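Local coordinates for protein histidine--tRNA ligase (Thermus thermophilus, PDB 1H4V) that joins L-histidine to its cognate tRNA(His) at the expense of ATP, working as a homodimeric class II aminoacyl-tRNA synthetase, at residues Val166-Asp171 with Tyr264-Phe269; His125-Glu130 with Phe305-Glu310. One frame throughout, in Å; residues are numbered along the deposited sequence.

Overall arrangement
Both contacts belong to the catalytic domain and its large mixed, mainly antiparallel sheet, the hallmark of class II synthetases. Contact 2 pairs the adjacent strands 123-132 and 302-308 close to the centre of the subunit, whereas contact 1 lies where strand 160-165 ends and the neighbouring strand 267-272 begins, further across the sheet. Their centres are about 21 Å apart, yet they meet where Phe269 CZ packs 3.7 Å from Phe305 CB. Along the chain the segments run 125-130, 166-171, 264-269, 305-310, so contact 2 encloses contact 1. Each contact ties the catalytic part before the insertion at 172-228 to the part that follows it, reuniting the two halves of the domain.

Contact 1. Residues Val166-Asp171 with Tyr264-Phe269; sequences VGDPED and YVRTAF
Val166 and Gly167 bond to the backbone of Arg266 at the ends of two adjacent strands of the class II catalytic sheet, just past strand 160-165 and before strand 267-272; the chain turns a corner at Arg266, and the two chain directions differ by 108°. Val166 N gives a hydrogen bond to Arg266 O at 2.9 Å, and Arg266 N gives one to Gly167 O at 3.1 Å, almost straight at 172°. This is the tightly packed part: Val166 CG2 lies 3.4 Å from the carbonyl carbon of Val265, and Val265 CG2 stands equally close to Gly167 O. Positive phi at Gly167 turns the chain toward helix 169-183. Asp168, at the N-cap, donates its backbone N to Asp171 OD2, while its own carboxylate makes no capping bond and turns to Arg266.

The side facing solvent is looser. There exposed Pro169 offers its CD to Val265 CG2 at 3.7 Å, a single apolar touch. On the far side of Asp168 from Pro169, Arg266 points its CB away but, extended from CG to NE, brings its guanidinium back, so NE and NH2 face Asp168 while NH1 is held by Glu135 in a salt bridge. Weak bonds from NH2 to both Asp168 oxygens accompany the main link, in which Arg266 NE meets the syn lone pair of Asp168 OD1 at 2.8 Å, in the guanidinium plane.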
loop_
_atom_site.group_PDB
_atom_site.type_symbol
_atom_site.label_atom_id
_atom_site.label_comp_id
_atom_site.label_asym_id
_atom_site.label_seq_id
_atom_site.Cartn_x
_atom_site.Cartn_y
_atom_site.Cartn_z
ATOM N N VAL A 166 -1.762 -0.182 33.551
ATOM C CA VAL A 166 -2.188 1.162 33.910
ATOM C C VAL A 166 -3.480 1.100 34.730
ATOM O O VAL A 166 -4.114 2.124 34.983
ATOM C CB VAL A 166 -2.391 2.044 32.660
ATOM C CG1 VAL A 166 -1.058 2.222 31.939
ATOM C CG2 VAL A 166 -3.417 1.425 31.739
ATOM N N GLY A 167 -3.852 -0.118 35.128
ATOM C CA GLY A 167 -5.035 -0.353 35.944
ATOM C C GLY A 167 -6.398 0.027 35.396
ATOM O O GLY A 167 -6.540 0.382 34.230
ATOM N N ASP A 168 -7.415 -0.061 36.249
ATOM C CA ASP A 168 -8.773 0.297 35.860
ATOM C C ASP A 168 -8.983 1.781 36.155
ATOM O O ASP A 168 -8.274 2.357 36.974
ATOM C CB ASP A 168 -9.787 -0.553 36.628
ATOM C CG ASP A 168 -9.649 -2.040 36.325
ATOM O OD1 ASP A 168 -9.353 -2.383 35.159
ATOM O OD2 ASP A 168 -9.847 -2.866 37.245
ATOM N N PRO A 169 -9.958 2.421 35.488
ATOM C CA PRO A 169 -10.226 3.847 35.704
ATOM C C PRO A 169 -10.370 4.309 37.158
ATOM O O PRO A 169 -10.050 5.459 37.475
ATOM C CB PRO A 169 -11.486 4.100 34.864
ATOM C CG PRO A 169 -12.119 2.752 34.763
ATOM C CD PRO A 169 -10.942 1.843 34.561
ATOM N N GLU A 170 -10.842 3.428 38.038
ATOM C CA GLU A 170 -10.987 3.790 39.445
ATOM C C GLU A 170 -9.581 3.831 40.055
ATOM O O GLU A 170 -9.311 4.585 40.990
ATOM C CB GLU A 170 -11.843 2.764 40.197
ATOM C CG GLU A 170 -12.971 2.148 39.376
ATOM C CD GLU A 170 -12.548 0.875 38.634
ATOM O OE1 GLU A 170 -12.171 -0.116 39.307
ATOM O OE2 GLU A 170 -12.599 0.865 37.383
ATOM N N ASP A 171 -8.690 3.000 39.516
ATOM C CA ASP A 171 -7.312 2.948 39.985
ATOM C C ASP A 171 -6.579 4.177 39.463
ATOM O O ASP A 171 -5.730 4.747 40.143
ATOM C CB ASP A 171 -6.601 1.693 39.468
ATOM C CG ASP A 171 -7.292 0.406 39.884
ATOM O OD1 ASP A 171 -7.908 0.374 40.970
ATOM O OD2 ASP A 171 -7.204 -0.584 39.129
ATOM N N TYR A 264 -6.990 4.246 28.052
ATOM C CA TYR A 264 -6.045 3.143 28.167
ATOM C C TYR A 264 -6.286 2.458 29.495
ATOM O O TYR A 264 -6.399 3.114 30.537
ATOM C CB TYR A 264 -4.600 3.634 28.084
ATOM C CG TYR A 264 -4.174 4.009 26.683
ATOM C CD1 TYR A 264 -3.970 5.344 26.326
ATOM C CD2 TYR A 264 -3.983 3.029 25.709
ATOM C CE1 TYR A 264 -3.582 5.692 25.032
ATOM C CE2 TYR A 264 -3.596 3.365 24.415
ATOM C CZ TYR A 264 -3.397 4.694 24.085
ATOM O OH TYR A 264 -3.003 5.026 22.814
ATOM N N VAL A 265 -6.355 1.134 29.459
ATOM C CA VAL A 265 -6.630 0.353 30.655
ATOM C C VAL A 265 -5.754 -0.901 30.728
ATOM O O VAL A 265 -5.316 -1.431 29.708
ATOM C CB VAL A 265 -8.146 -0.022 30.673
ATOM C CG1 VAL A 265 -8.337 -1.512 30.847
ATOM C CG2 VAL A 265 -8.861 0.758 31.755
ATOM N N ARG A 266 -5.496 -1.358 31.948
ATOM C CA ARG A 266 -4.693 -2.545 32.195
ATOM C C ARG A 266 -3.423 -2.653 31.351
ATOM O O ARG A 266 -2.656 -1.694 31.249
ATOM C CB ARG A 266 -5.567 -3.797 32.032
ATOM C CG ARG A 266 -6.753 -3.779 32.982
ATOM C CD ARG A 266 -7.617 -5.034 32.963
ATOM N NE ARG A 266 -8.725 -4.845 33.899
ATOM C CZ ARG A 266 -9.626 -5.763 34.223
ATOM N NH1 ARG A 266 -9.582 -6.974 33.693
ATOM N NH2 ARG A 266 -10.572 -5.459 35.095
ATOM N N THR A 267 -3.215 -3.820 30.750
ATOM C CA THR A 267 -2.028 -4.113 29.946
ATOM C C THR A 267 -1.420 -3.024 29.068
ATOM O O THR A 267 -2.107 -2.321 28.335
ATOM C CB THR A 267 -2.270 -5.331 29.035
ATOM O OG1 THR A 267 -2.890 -6.372 29.793
ATOM C CG2 THR A 267 -0.958 -5.859 28.493
ATOM N N ALA A 268 -0.105 -2.906 29.160
ATOM C CA ALA A 268 0.659 -1.972 28.346
ATOM C C ALA A 268 1.965 -2.717 28.144
ATOM O O ALA A 268 2.416 -3.429 29.045
ATOM C CB ALA A 268 0.897 -0.679 29.084
ATOM N N PHE A 269 2.576 -2.573 26.976
ATOM C CA PHE A 269 3.818 -3.278 26.734
ATOM C C PHE A 269 4.588 -2.669 25.590
ATOM O O PHE A 269 4.034 -1.944 24.768
ATOM C CB PHE A 269 3.536 -4.755 26.437
ATOM C CG PHE A 269 2.771 -4.981 25.177
ATOM C CD1 PHE A 269 3.437 -5.163 23.968
ATOM C CD2 PHE A 269 1.378 -5.010 25.190
ATOM C CE1 PHE A 269 2.727 -5.371 22.782
ATOM C CE2 PHE A 269 0.655 -5.216 24.014
ATOM C CZ PHE A 269 1.335 -5.400 22.802
#

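Contact 2. Residues His125-Glu130 with Phe305-Glu310; sequences HQVNYE and FAFGVE
Glu310 OE2 is gripped by two N-H groups of His125, the ring ND1 at 2.9 Å and, weakly, the backbone N. The other oxygen, Glu310 OE1, takes that same His125 N at 3.0 Å in a nearly straight bond (178°). ND1 and the backbone N reach OE2 and OE1 respectively on their syn lone pairs, and the carboxylate sits at the edge of the imidazole, the two planes 35° apart. This joins class II motif 2, whose second strand is 123-132, to motif 3, strand 302-308 with helix 309-318. An alanine in place of this glutamate would probably leave His125 ND1 and N without their acceptor and the ring less fixed in its rotation.

The strands form an antiparallel ladder, with Val127-Phe307 and Tyr129-Phe305 as hydrogen-bonded pairs. It reaches into the first turn of the helix, where Val309 N donates to His125 O at 2.8 Å.

On the face carrying Val127 and Tyr129, packed against helices 14-33 and 137-153, each phenylalanine ring has the CB of its cross-strand partner over one face. Phe307 has CG between the backbone N and carbonyl carbon (chi1 67°), which turns its ring face to Val127 CB, 3.9 Å from the centroid. Tyr129 CB lies 3.7 Å from the centroid of the Phe305 ring in a second CH-pi contact, while the Tyr129 and Phe305 rings meet obliquely. On the other face Gln126 and Asn128 are linked side chain to side chain, NE2 to OD1 at 2.8 Å. Both amides rest against the methyl of Ala306, with Asn128 ND2 at 3.4 Å from its CB.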
loop_
_atom_site.group_PDB
_atom_site.type_symbol
_atom_site.label_atom_id
_atom_site.label_comp_id
_atom_site.label_asym_id
_atom_site.label_seq_id
_atom_site.Cartn_x
_atom_site.Cartn_y
_atom_site.Cartn_z
ATOM N N HIS A 125 5.440 4.579 8.145
ATOM C CA HIS A 125 4.540 3.455 7.952
ATOM C C HIS A 125 4.552 2.562 9.177
ATOM O O HIS A 125 5.580 2.387 9.838
ATOM C CB HIS A 125 4.961 2.644 6.728
ATOM C CG HIS A 125 4.977 3.434 5.459
ATOM N ND1 HIS A 125 5.945 4.377 5.181
ATOM C CD2 HIS A 125 4.118 3.458 4.413
ATOM C CE1 HIS A 125 5.680 4.950 4.020
ATOM N NE2 HIS A 125 4.577 4.411 3.533
ATOM N N GLN A 126 3.402 2.016 9.516
ATOM C CA GLN A 126 3.378 1.123 10.646
ATOM C C GLN A 126 2.415 -0.003 10.421
ATOM O O GLN A 126 1.522 0.083 9.566
ATOM C CB GLN A 126 3.053 1.860 11.957
ATOM C CG GLN A 126 1.784 2.656 12.022
ATOM C CD GLN A 126 1.515 3.168 13.446
ATOM O OE1 GLN A 126 2.407 3.712 14.105
ATOM N NE2 GLN A 126 0.282 2.992 13.919
ATOM N N VAL A 127 2.638 -1.083 11.154
ATOM C CA VAL A 127 1.770 -2.239 11.075
ATOM C C VAL A 127 0.945 -2.221 12.344
ATOM O O VAL A 127 1.485 -2.031 13.429
ATOM C CB VAL A 127 2.582 -3.543 11.009
ATOM C CG1 VAL A 127 1.659 -4.740 11.229
ATOM C CG2 VAL A 127 3.290 -3.641 9.653
ATOM N N ASN A 128 -0.363 -2.390 12.212
ATOM C CA ASN A 128 -1.234 -2.398 13.380
ATOM C C ASN A 128 -1.951 -3.719 13.505
ATOM O O ASN A 128 -2.336 -4.320 12.506
ATOM C CB ASN A 128 -2.298 -1.292 13.305
ATOM C CG ASN A 128 -1.763 0.070 13.699
ATOM O OD1 ASN A 128 -1.141 0.767 12.899
ATOM N ND2 ASN A 128 -2.003 0.456 14.942
ATOM N N TYR A 129 -2.124 -4.156 14.742
ATOM C CA TYR A 129 -2.840 -5.381 15.046
ATOM C C TYR A 129 -3.824 -5.017 16.156
ATOM O O TYR A 129 -3.446 -4.398 17.146
ATOM C CB TYR A 129 -1.906 -6.466 15.567
ATOM C CG TYR A 129 -2.673 -7.628 16.162
ATOM C CD1 TYR A 129 -3.347 -8.539 15.344
ATOM C CD2 TYR A 129 -2.759 -7.794 17.539
ATOM C CE1 TYR A 129 -4.086 -9.588 15.885
ATOM C CE2 TYR A 129 -3.497 -8.832 18.095
ATOM C CZ TYR A 129 -4.156 -9.726 17.261
ATOM O OH TYR A 129 -4.881 -10.754 17.810
ATOM N N GLU A 130 -5.072 -5.425 15.995
ATOM C CA GLU A 130 -6.103 -5.122 16.975
ATOM C C GLU A 130 -7.059 -6.308 17.189
ATOM O O GLU A 130 -7.560 -6.907 16.233
ATOM C CB GLU A 130 -6.888 -3.896 16.489
ATOM C CG GLU A 130 -6.801 -2.647 17.359
ATOM C CD GLU A 130 -5.383 -2.182 17.674
ATOM O OE1 GLU A 130 -5.055 -2.089 18.872
ATOM O OE2 GLU A 130 -4.600 -1.895 16.745
ATOM N N PHE A 305 -1.386 -3.692 19.143
ATOM C CA PHE A 305 -0.088 -3.041 19.078
ATOM C C PHE A 305 0.174 -2.431 17.713
ATOM O O PHE A 305 -0.579 -2.635 16.765
ATOM C CB PHE A 305 1.032 -4.048 19.384
ATOM C CG PHE A 305 1.191 -5.125 18.337
ATOM C CD1 PHE A 305 0.690 -6.406 18.548
ATOM C CD2 PHE A 305 1.859 -4.862 17.144
ATOM C CE1 PHE A 305 0.856 -7.414 17.583
ATOM C CE2 PHE A 305 2.025 -5.857 16.180
ATOM C CZ PHE A 305 1.524 -7.135 16.402
ATOM N N ALA A 306 1.270 -1.694 17.624
ATOM C CA ALA A 306 1.703 -1.081 16.379
ATOM C C ALA A 306 3.216 -1.011 16.440
ATOM O O ALA A 306 3.785 -0.931 17.524
ATOM C CB ALA A 306 1.130 0.333 16.241
ATOM N N PHE A 307 3.866 -1.095 15.288
ATOM C CA PHE A 307 5.317 -0.935 15.217
ATOM C C PHE A 307 5.649 -0.180 13.927
ATOM O O PHE A 307 4.946 -0.295 12.923
ATOM C CB PHE A 307 6.068 -2.278 15.334
ATOM C CG PHE A 307 5.873 -3.221 14.182
ATOM C CD1 PHE A 307 6.411 -2.942 12.930
ATOM C CD2 PHE A 307 5.222 -4.435 14.378
ATOM C CE1 PHE A 307 6.309 -3.868 11.890
ATOM C CE2 PHE A 307 5.111 -5.371 13.347
ATOM C CZ PHE A 307 5.656 -5.092 12.103
ATOM N N GLY A 308 6.682 0.645 13.985
ATOM C CA GLY A 308 7.068 1.429 12.825
ATOM C C GLY A 308 7.945 0.644 11.877
ATOM O O GLY A 308 8.977 0.097 12.268
ATOM N N VAL A 309 7.524 0.576 10.627
ATOM C CA VAL A 309 8.283 -0.135 9.610
ATOM C C VAL A 309 9.700 0.433 9.499
ATOM O O VAL A 309 10.670 -0.331 9.445
ATOM C CB VAL A 309 7.551 -0.059 8.252
ATOM C CG1 VAL A 309 8.376 -0.725 7.163
ATOM C CG2 VAL A 309 6.175 -0.744 8.382
ATOM N N GLU A 310 9.827 1.761 9.485
ATOM C CA GLU A 310 11.143 2.385 9.389
ATOM C C GLU A 310 11.998 2.080 10.619
ATOM O O GLU A 310 13.203 1.892 10.501
ATOM C CB GLU A 310 11.038 3.906 9.208
ATOM C CG GLU A 310 10.497 4.368 7.860
ATOM C CD GLU A 310 8.976 4.318 7.779
ATOM O OE1 GLU A 310 8.323 4.005 8.807
ATOM O OE2 GLU A 310 8.435 4.600 6.684
#